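Local coordinates for YesW protein (Bacillus subtilis, PDB 2ZUX) that cleaves the rhamnogalacturonan backbone of plant cell-wall pectin by endo-type elimination and releases oligosaccharides, with calcium or manganese required for activity, at residues A[183-186]-A[187-191]; A[233-236]-A[237-240]; A[119-122]-A[123-127]; A[202-205]-A[206-210]. All coordinates share one frame; numbering follows the deposited sequence.

Contact 1: A[183-186]-A[187-191]; sequences VYDL and DGDGK. With CA (calcium ion), chain G.
D185 OD1 is gripped from several sides at once: it binds the calcium ion at 2.4 Å, accepts a hydrogen bond from G188 N at 3.0 Å, and takes a weak one from D189 N. This is a DxDxDG calcium-binding loop, as in EF-hands, but here it follows a strand instead of a helix. The donor of G188 stands well above the D185 carboxylate plane, 54° out of it. The other oxygen, D185 OD2, turns from the metal and accepts G190 N at 2.8 Å, so the carboxylate ties the loop backbone to the ion and its rotation is fixed at both oxygens. D187 and D189 each offer OD1 to the calcium, and K191 contributes its backbone O, not its amine. In D187 and D189 CG sits between the backbone N and the carbonyl carbon (chi1 63° and 74°), which turns OD1 of both carboxylates toward the ion. G188 and G190 turn the chain with positive phi. Both carboxylate oxygens of E193, at the start of the next strand, complete the shell with a water 2.5 Å from the calcium. D189 OD1 is also the acceptor of an Asx turn, receiving K191 N at 3.1 Å.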
loop_
_atom_site.group_PDB
_atom_site.type_symbol
_atom_site.label_atom_id
_atom_site.label_comp_id
_atom_site.label_asym_id
_atom_site.label_seq_id
_atom_site.Cartn_x
_atom_site.Cartn_y
_atom_site.Cartn_z
ATOM N N VAL A 183 5.581 -6.173 -4.699
ATOM C CA VAL A 183 5.141 -7.562 -4.642
ATOM C C VAL A 183 3.937 -7.697 -5.555
ATOM O O VAL A 183 2.919 -7.036 -5.350
ATOM C CB VAL A 183 4.779 -7.988 -3.196
ATOM C CG1 VAL A 183 4.392 -9.464 -3.157
ATOM C CG2 VAL A 183 5.939 -7.700 -2.238
ATOM N N TYR A 184 4.050 -8.540 -6.576
ATOM C CA TYR A 184 2.984 -8.622 -7.566
ATOM C C TYR A 184 3.240 -9.784 -8.489
ATOM O O TYR A 184 4.386 -10.170 -8.707
ATOM C CB TYR A 184 2.911 -7.323 -8.395
ATOM C CG TYR A 184 1.490 -6.975 -8.779
ATOM C CD1 TYR A 184 0.661 -6.302 -7.887
ATOM C CD2 TYR A 184 0.965 -7.333 -10.025
ATOM C CE1 TYR A 184 -0.644 -5.994 -8.216
ATOM C CE2 TYR A 184 -0.356 -7.035 -10.359
ATOM C CZ TYR A 184 -1.150 -6.357 -9.449
ATOM O OH TYR A 184 -2.465 -6.048 -9.735
ATOM N N ASP A 185 2.158 -10.333 -9.038
ATOM C CA ASP A 185 2.277 -11.322 -10.104
ATOM C C ASP A 185 2.516 -10.577 -11.417
ATOM O O ASP A 185 1.575 -10.287 -12.159
ATOM C CB ASP A 185 1.024 -12.194 -10.177
ATOM C CG ASP A 185 1.105 -13.254 -11.251
ATOM O OD1 ASP A 185 2.214 -13.524 -11.761
ATOM O OD2 ASP A 185 0.028 -13.804 -11.581
ATOM N N LEU A 186 3.780 -10.261 -11.689
ATOM C CA LEU A 186 4.154 -9.479 -12.862
ATOM C C LEU A 186 3.970 -10.229 -14.170
ATOM O O LEU A 186 3.633 -9.615 -15.181
ATOM C CB LEU A 186 5.608 -9.008 -12.758
ATOM C CG LEU A 186 5.877 -7.858 -11.785
ATOM C CD1 LEU A 186 7.373 -7.741 -11.510
ATOM C CD2 LEU A 186 5.321 -6.546 -12.306
ATOM N N ASP A 187 4.210 -11.540 -14.162
ATOM C CA ASP A 187 4.178 -12.315 -15.416
ATOM C C ASP A 187 2.851 -13.035 -15.686
ATOM O O ASP A 187 2.650 -13.561 -16.789
ATOM C CB ASP A 187 5.384 -13.263 -15.539
ATOM C CG ASP A 187 5.422 -14.323 -14.458
ATOM O OD1 ASP A 187 4.517 -14.370 -13.602
ATOM O OD2 ASP A 187 6.381 -15.125 -14.469
ATOM N N GLY A 188 1.952 -13.040 -14.704
ATOM C CA GLY A 188 0.600 -13.565 -14.893
ATOM C C GLY A 188 0.449 -15.070 -14.829
ATOM O O GLY A 188 -0.455 -15.624 -15.459
ATOM N N ASP A 189 1.296 -15.733 -14.048
ATOM C CA ASP A 189 1.183 -17.184 -13.871
ATOM C C ASP A 189 0.384 -17.570 -12.622
ATOM O O ASP A 189 0.198 -18.759 -12.345
ATOM C CB ASP A 189 2.568 -17.839 -13.841
ATOM C CG ASP A 189 3.310 -17.586 -12.544
ATOM O OD1 ASP A 189 3.062 -16.539 -11.886
ATOM O OD2 ASP A 189 4.161 -18.427 -12.187
ATOM N N GLY A 190 -0.085 -16.570 -11.872
ATOM C CA GLY A 190 -0.879 -16.791 -10.661
ATOM C C GLY A 190 -0.108 -16.712 -9.354
ATOM O O GLY A 190 -0.692 -16.851 -8.277
ATOM N N LYS A 191 1.205 -16.492 -9.447
ATOM C CA LYS A 191 2.064 -16.416 -8.267
ATOM C C LYS A 191 2.826 -15.097 -8.236
ATOM O O LYS A 191 3.381 -14.678 -9.241
ATOM C CB LYS A 191 3.055 -17.582 -8.246
ATOM C CG LYS A 191 2.386 -18.949 -8.095
ATOM C CD LYS A 191 3.379 -20.083 -8.218
ATOM C CE LYS A 191 2.674 -21.430 -8.183
ATOM N NZ LYS A 191 3.632 -22.544 -8.433
HETATM CA CA CA G . 4.301 -14.705 -11.338
HETATM O O HOH W 1 5.748 -16.666 -11.086
#

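Contact 2: A[233-236]-A[237-240]; sequences VFQG and STGK
The side chains of Q235 and T238 cross obliquely at the turn of a beta-hairpin that joins strands 230-235 and 241-246, and their ends meet where T238 OG1 donates to Q235 OE1 at 2.6 Å. The hydroxyl lies 18° off the plane of the amide carbonyl. Q235 gets there by running extended, with CG anti to the backbone N (chi1 -174°), so that its chain passes alongside T238 OG1 and S237 OG. T238 OG1 also accepts K240 N at 3.1 Å, an ST turn, so one hydroxyl donates to the Q235 amide oxygen and accepts from the K240 backbone. K240 bends at chi3 and brings its amine round to a water that it shares with Q235 OE1. With only a methyl group at Q235, as in an alanine, the T238 hydroxyl is likely to lose its acceptor and K240 its water-borne link to the turn. Two backbone bonds close the turn: Q235 N meets K240 O at 2.8 Å in the carbonyl plane, and G239, whose phi is positive, gives its N-H to Q235 O. The F234 ring turns its edge to K240 C, and F234 CD1 lies 3.3 Å from G239 O.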
loop_
_atom_site.group_PDB
_atom_site.type_symbol
_atom_site.label_atom_id
_atom_site.label_comp_id
_atom_site.label_asym_id
_atom_site.label_seq_id
_atom_site.Cartn_x
_atom_site.Cartn_y
_atom_site.Cartn_z
ATOM N N VAL A 233 14.290 -9.258 -9.888
ATOM C CA VAL A 233 13.009 -9.904 -9.644
ATOM C C VAL A 233 13.313 -11.235 -8.957
ATOM O O VAL A 233 14.077 -12.055 -9.488
ATOM C CB VAL A 233 12.224 -10.148 -10.948
ATOM C CG1 VAL A 233 10.883 -10.813 -10.663
ATOM C CG2 VAL A 233 12.019 -8.847 -11.711
ATOM N N PHE A 234 12.732 -11.436 -7.775
ATOM C CA PHE A 234 12.906 -12.646 -6.981
ATOM C C PHE A 234 11.634 -13.481 -7.040
ATOM O O PHE A 234 10.520 -12.943 -7.028
ATOM C CB PHE A 234 13.162 -12.305 -5.508
ATOM C CG PHE A 234 14.432 -11.526 -5.241
ATOM C CD1 PHE A 234 15.639 -12.187 -5.031
ATOM C CD2 PHE A 234 14.402 -10.139 -5.139
ATOM C CE1 PHE A 234 16.802 -11.480 -4.740
ATOM C CE2 PHE A 234 15.559 -9.424 -4.856
ATOM C CZ PHE A 234 16.764 -10.091 -4.656
ATOM N N GLN A 235 11.799 -14.800 -7.056
ATOM C CA GLN A 235 10.680 -15.727 -7.004
ATOM C C GLN A 235 9.970 -15.583 -5.661
ATOM O O GLN A 235 10.611 -15.597 -4.615
ATOM C CB GLN A 235 11.196 -17.157 -7.193
ATOM C CG GLN A 235 10.107 -18.206 -7.294
ATOM C CD GLN A 235 10.656 -19.566 -7.662
ATOM O OE1 GLN A 235 11.648 -20.025 -7.095
ATOM N NE2 GLN A 235 10.016 -20.215 -8.621
ATOM N N GLY A 236 8.649 -15.425 -5.691
ATOM C CA GLY A 236 7.900 -15.180 -4.465
ATOM C C GLY A 236 7.937 -16.302 -3.447
ATOM O O GLY A 236 7.941 -16.053 -2.247
ATOM N N SER A 237 7.940 -17.546 -3.928
ATOM C CA SER A 237 7.844 -18.705 -3.037
ATOM C C SER A 237 9.153 -19.037 -2.324
ATOM O O SER A 237 9.131 -19.630 -1.252
ATOM C CB SER A 237 7.359 -19.924 -3.815
ATOM O OG SER A 237 8.264 -20.225 -4.855
ATOM N N THR A 238 10.279 -18.648 -2.920
ATOM C CA THR A 238 11.608 -19.085 -2.477
ATOM C C THR A 238 12.578 -17.938 -2.215
ATOM O O THR A 238 13.608 -18.137 -1.569
ATOM C CB THR A 238 12.285 -19.920 -3.553
ATOM O OG1 THR A 238 12.387 -19.123 -4.740
ATOM C CG2 THR A 238 11.515 -21.225 -3.824
ATOM N N GLY A 239 12.286 -16.754 -2.756
ATOM C CA GLY A 239 13.212 -15.629 -2.652
ATOM C C GLY A 239 14.414 -15.790 -3.569
ATOM O O GLY A 239 15.389 -15.055 -3.444
ATOM N N LYS A 240 14.357 -16.759 -4.478
ATOM C CA LYS A 240 15.464 -17.012 -5.401
ATOM C C LYS A 240 15.518 -15.925 -6.472
ATOM O O LYS A 240 14.486 -15.509 -6.994
ATOM C CB LYS A 240 15.298 -18.392 -6.051
ATOM C CG LYS A 240 16.424 -18.799 -6.993
ATOM C CD LYS A 240 16.146 -20.155 -7.628
ATOM C CE LYS A 240 14.920 -20.120 -8.540
ATOM N NZ LYS A 240 14.678 -21.440 -9.208
HETATM O O HOH W 2 12.927 -22.478 -7.191
#

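Contact 3: A[119-122]-A[123-127]; sequences VGDV and DGDGQ. With CA (calcium ion), chain H.
D121 points its carboxylate at D123, G124 and G126 of the loop that follows. D121 CB lies 3.9 Å from Q127 O, the backbone oxygen that also holds the metal. With CG anti to the backbone N (chi1 180°), the carboxylate is carried inward to the calcium, and D121 CG comes within 3.4 Å of G124 N. At the end the two oxygens divide the work. D121 OD1 binds the calcium ion at 2.4 Å and takes weak hydrogen bonds from G124 N and D125 N; D121 OD2, which does not bind the metal, accepts G126 N at 2.7 Å, the donor standing 40° out of the carboxylate plane. D123 meets D121 at about a right angle, the carboxylate planes 85° apart, so that D123 OD1 reaches the calcium from a different direction, while D123 OD2 forms a salt bridge with K157. D125 OD1 is a further ligand and accepts Q127 N at 3.2 Å in an Asx turn. A water 2.4 Å from the calcium also donates to D125 OD2. G124 and G126 allow the tight winding with positive phi. E129, on the strand that follows, supplies its two carboxylate oxygens. The sequence DVDGDG, closed by a backbone oxygen and a bidentate glutamate, is characteristic of an EF-hand-like calcium-binding loop, here set between two strands of a propeller blade.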
loop_
_atom_site.group_PDB
_atom_site.type_symbol
_atom_site.label_atom_id
_atom_site.label_comp_id
_atom_site.label_asym_id
_atom_site.label_seq_id
_atom_site.Cartn_x
_atom_site.Cartn_y
_atom_site.Cartn_z
ATOM N N VAL A 119 1.780 -7.485 0.516
ATOM C CA VAL A 119 1.218 -8.827 0.354
ATOM C C VAL A 119 1.286 -9.297 -1.086
ATOM O O VAL A 119 1.241 -8.502 -2.031
ATOM C CB VAL A 119 -0.250 -8.932 0.832
ATOM C CG1 VAL A 119 -0.333 -8.953 2.355
ATOM C CG2 VAL A 119 -1.095 -7.828 0.226
ATOM N N GLY A 120 1.388 -10.611 -1.237
ATOM C CA GLY A 120 1.252 -11.273 -2.526
ATOM C C GLY A 120 0.959 -12.723 -2.236
ATOM O O GLY A 120 1.276 -13.214 -1.152
ATOM N N ASP A 121 0.308 -13.385 -3.181
ATOM C CA ASP A 121 0.049 -14.807 -3.077
ATOM C C ASP A 121 1.174 -15.504 -3.830
ATOM O O ASP A 121 1.151 -15.576 -5.057
ATOM C CB ASP A 121 -1.315 -15.135 -3.675
ATOM C CG ASP A 121 -1.652 -16.603 -3.604
ATOM O OD1 ASP A 121 -1.009 -17.344 -2.832
ATOM O OD2 ASP A 121 -2.589 -17.007 -4.322
ATOM N N VAL A 122 2.179 -15.963 -3.090
ATOM C CA VAL A 122 3.391 -16.485 -3.719
ATOM C C VAL A 122 3.258 -17.922 -4.221
ATOM O O VAL A 122 4.063 -18.363 -5.050
ATOM C CB VAL A 122 4.634 -16.354 -2.816
ATOM C CG1 VAL A 122 4.808 -14.900 -2.358
ATOM C CG2 VAL A 122 4.563 -17.315 -1.630
ATOM N N ASP A 123 2.256 -18.643 -3.726
ATOM C CA ASP A 123 2.075 -20.049 -4.101
ATOM C C ASP A 123 0.771 -20.317 -4.851
ATOM O O ASP A 123 0.524 -21.444 -5.288
ATOM C CB ASP A 123 2.254 -20.996 -2.898
ATOM C CG ASP A 123 1.352 -20.664 -1.721
ATOM O OD1 ASP A 123 0.638 -19.637 -1.733
ATOM O OD2 ASP A 123 1.371 -21.439 -0.742
ATOM N N GLY A 124 -0.053 -19.285 -5.012
ATOM C CA GLY A 124 -1.215 -19.356 -5.897
ATOM C C GLY A 124 -2.453 -20.041 -5.345
ATOM O O GLY A 124 -3.309 -20.481 -6.119
ATOM N N ASP A 125 -2.574 -20.111 -4.021
ATOM C CA ASP A 125 -3.737 -20.765 -3.409
ATOM C C ASP A 125 -4.866 -19.790 -3.062
ATOM O O ASP A 125 -5.898 -20.186 -2.518
ATOM C CB ASP A 125 -3.326 -21.568 -2.172
ATOM C CG ASP A 125 -2.857 -20.690 -1.024
ATOM O OD1 ASP A 125 -2.506 -19.505 -1.247
ATOM O OD2 ASP A 125 -2.840 -21.179 0.123
ATOM N N GLY A 126 -4.667 -18.513 -3.370
ATOM C CA GLY A 126 -5.695 -17.518 -3.108
ATOM C C GLY A 126 -5.695 -16.913 -1.712
ATOM O O GLY A 126 -6.615 -16.156 -1.379
ATOM N N GLN A 127 -4.677 -17.235 -0.908
ATOM C CA GLN A 127 -4.462 -16.608 0.402
ATOM C C GLN A 127 -3.148 -15.834 0.362
ATOM O O GLN A 127 -2.128 -16.360 -0.081
ATOM C CB GLN A 127 -4.419 -17.664 1.513
ATOM C CG GLN A 127 -4.079 -17.104 2.889
ATOM C CD GLN A 127 -3.997 -18.171 3.948
ATOM O OE1 GLN A 127 -5.018 -18.676 4.410
ATOM N NE2 GLN A 127 -2.778 -18.507 4.360
HETATM CA CA CA H . -0.705 -18.142 -0.597
HETATM O O HOH W 3 -1.346 -19.461 1.283
#

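Contact 4: A[202-205]-A[206-210]; sequences TKDG and TGKVI. With RAM (alpha-L-rhamnopyranose), chain P.
Side-chain hydrogen bonds centre on D204 OD1, which accepts from T206 OG1 at 2.7 Å, from T206 N at 2.8 Å and from K208 N at 3.1 Å. The hydroxyl arrives on the syn side, 17° out of the carboxylate plane, whereas both backbone donors stand well above it. CG of D204 lies between its backbone N and carbonyl carbon (chi1 81°), folding the carboxylate back toward the turn; OD2 is bound by the backbone N of E241. Were D204 replaced by an alanine, T206 OG1 and the amides of T206 and K208 would probably be left without their common acceptor. Backbone bonds make a hairpin-like loop: a type I beta turn from D204 to G207, closed by G207 N to D204 O, and a single bridge of K203 with V209, flanked by D204 N to K208 O and by I210 N to T202 O, the latter almost straight at 173°. In apolar packing, T202 CG2 lies 3.9 Å from I210 CD1, the two side chains pointing the same way. K203 and V209 line a rhamnose pocket that possibly serves carbohydrate binding away from the active site; the sugar, hydrogen-bonded to G201 O, has its O4 3.5 Å from K203 CE.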
loop_
_atom_site.group_PDB
_atom_site.type_symbol
_atom_site.label_atom_id
_atom_site.label_comp_id
_atom_site.label_asym_id
_atom_site.label_seq_id
_atom_site.Cartn_x
_atom_site.Cartn_y
_atom_site.Cartn_z
ATOM N N THR A 202 24.036 -8.406 -2.323
ATOM C CA THR A 202 22.675 -8.811 -1.988
ATOM C C THR A 202 22.620 -10.338 -2.027
ATOM O O THR A 202 23.123 -10.947 -2.971
ATOM C CB THR A 202 21.662 -8.218 -2.979
ATOM O OG1 THR A 202 21.623 -6.791 -2.823
ATOM C CG2 THR A 202 20.255 -8.806 -2.756
ATOM N N LYS A 203 22.028 -10.938 -0.997
ATOM C CA LYS A 203 21.934 -12.391 -0.893
ATOM C C LYS A 203 20.472 -12.809 -1.025
ATOM O O LYS A 203 19.612 -12.348 -0.259
ATOM C CB LYS A 203 22.524 -12.848 0.442
ATOM C CG LYS A 203 22.693 -14.358 0.575
ATOM C CD LYS A 203 23.649 -14.743 1.713
ATOM C CE LYS A 203 23.174 -14.240 3.071
ATOM N NZ LYS A 203 21.923 -14.896 3.556
ATOM N N ASP A 204 20.191 -13.677 -1.991
ATOM C CA ASP A 204 18.820 -14.095 -2.237
ATOM C C ASP A 204 18.348 -15.098 -1.183
ATOM O O ASP A 204 19.110 -15.465 -0.272
ATOM C CB ASP A 204 18.602 -14.535 -3.703
ATOM C CG ASP A 204 19.050 -15.968 -4.012
ATOM O OD1 ASP A 204 19.432 -16.737 -3.111
ATOM O OD2 ASP A 204 18.991 -16.316 -5.210
ATOM N N GLY A 205 17.087 -15.513 -1.292
ATOM C CA GLY A 205 16.486 -16.373 -0.285
ATOM C C GLY A 205 17.081 -17.767 -0.213
ATOM O O GLY A 205 16.834 -18.488 0.753
ATOM N N THR A 206 17.858 -18.140 -1.227
ATOM C CA THR A 206 18.552 -19.439 -1.237
ATOM C C THR A 206 20.005 -19.313 -0.793
ATOM O O THR A 206 20.753 -20.288 -0.827
ATOM C CB THR A 206 18.529 -20.116 -2.627
ATOM O OG1 THR A 206 19.423 -19.444 -3.528
ATOM C CG2 THR A 206 17.122 -20.165 -3.208
ATOM N N GLY A 207 20.409 -18.114 -0.394
ATOM C CA GLY A 207 21.774 -17.881 0.053
ATOM C C GLY A 207 22.785 -17.587 -1.037
ATOM O O GLY A 207 23.996 -17.624 -0.785
ATOM N N LYS A 208 22.302 -17.298 -2.241
ATOM C CA LYS A 208 23.176 -16.966 -3.365
ATOM C C LYS A 208 23.388 -15.467 -3.418
ATOM O O LYS A 208 22.427 -14.690 -3.400
ATOM C CB LYS A 208 22.588 -17.469 -4.680
ATOM C CG LYS A 208 23.587 -17.407 -5.832
ATOM C CD LYS A 208 22.949 -17.725 -7.163
ATOM C CE LYS A 208 22.266 -16.506 -7.743
ATOM N NZ LYS A 208 23.222 -15.681 -8.525
ATOM N N VAL A 209 24.647 -15.060 -3.470
ATOM C CA VAL A 209 24.997 -13.648 -3.484
ATOM C C VAL A 209 25.034 -13.127 -4.926
ATOM O O VAL A 209 25.582 -13.775 -5.827
ATOM C CB VAL A 209 26.329 -13.403 -2.738
ATOM C CG1 VAL A 209 26.658 -11.929 -2.703
ATOM C CG2 VAL A 209 26.256 -13.949 -1.314
ATOM N N ILE A 210 24.407 -11.969 -5.132
ATOM C CA ILE A 210 24.331 -11.311 -6.434
ATOM C C ILE A 210 25.601 -10.505 -6.713
ATOM O O ILE A 210 26.126 -9.831 -5.831
ATOM C CB ILE A 210 23.075 -10.396 -6.499
ATOM C CG1 ILE A 210 21.804 -11.253 -6.421
ATOM C CG2 ILE A 210 23.068 -9.538 -7.772
ATOM C CD1 ILE A 210 20.517 -10.481 -6.245
HETATM C C1 RAM P . 29.669 -12.081 1.577
HETATM C C2 RAM P . 29.002 -10.717 1.407
HETATM C C3 RAM P . 27.482 -10.876 1.377
HETATM C C4 RAM P . 27.004 -11.621 2.619
HETATM C C5 RAM P . 27.754 -12.951 2.746
HETATM C C6 RAM P . 27.394 -13.696 4.029
HETATM O O1 RAM P . 29.459 -12.869 0.422
HETATM O O2 RAM P . 29.390 -9.880 2.477
HETATM O O3 RAM P . 26.838 -9.624 1.290
HETATM O O4 RAM P . 25.616 -11.846 2.505
HETATM O O5 RAM P . 29.161 -12.742 2.729
#

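Overall arrangement
From the N terminus, contact 3 comes first and joins strands 109-120 and 129-136 of one propeller blade. Contact 1 does the same for strands 182-184 and 193-198 of the next sheet; contact 4 then forms a turn within the long excursion between strands 193-198 and 230-235, and contact 2 links 230-235 to 241-246. The four follow in series and none encloses another. Contacts 1 and 3 pack together, K191 CB against V122 O, so the two calcium loops join neighbouring sheets. V122 also touches G236 of contact 2, whose G239 O probably accepts a hydrogen bond from G205 N of contact 4, extending the chain of contacts toward a rhamnose site.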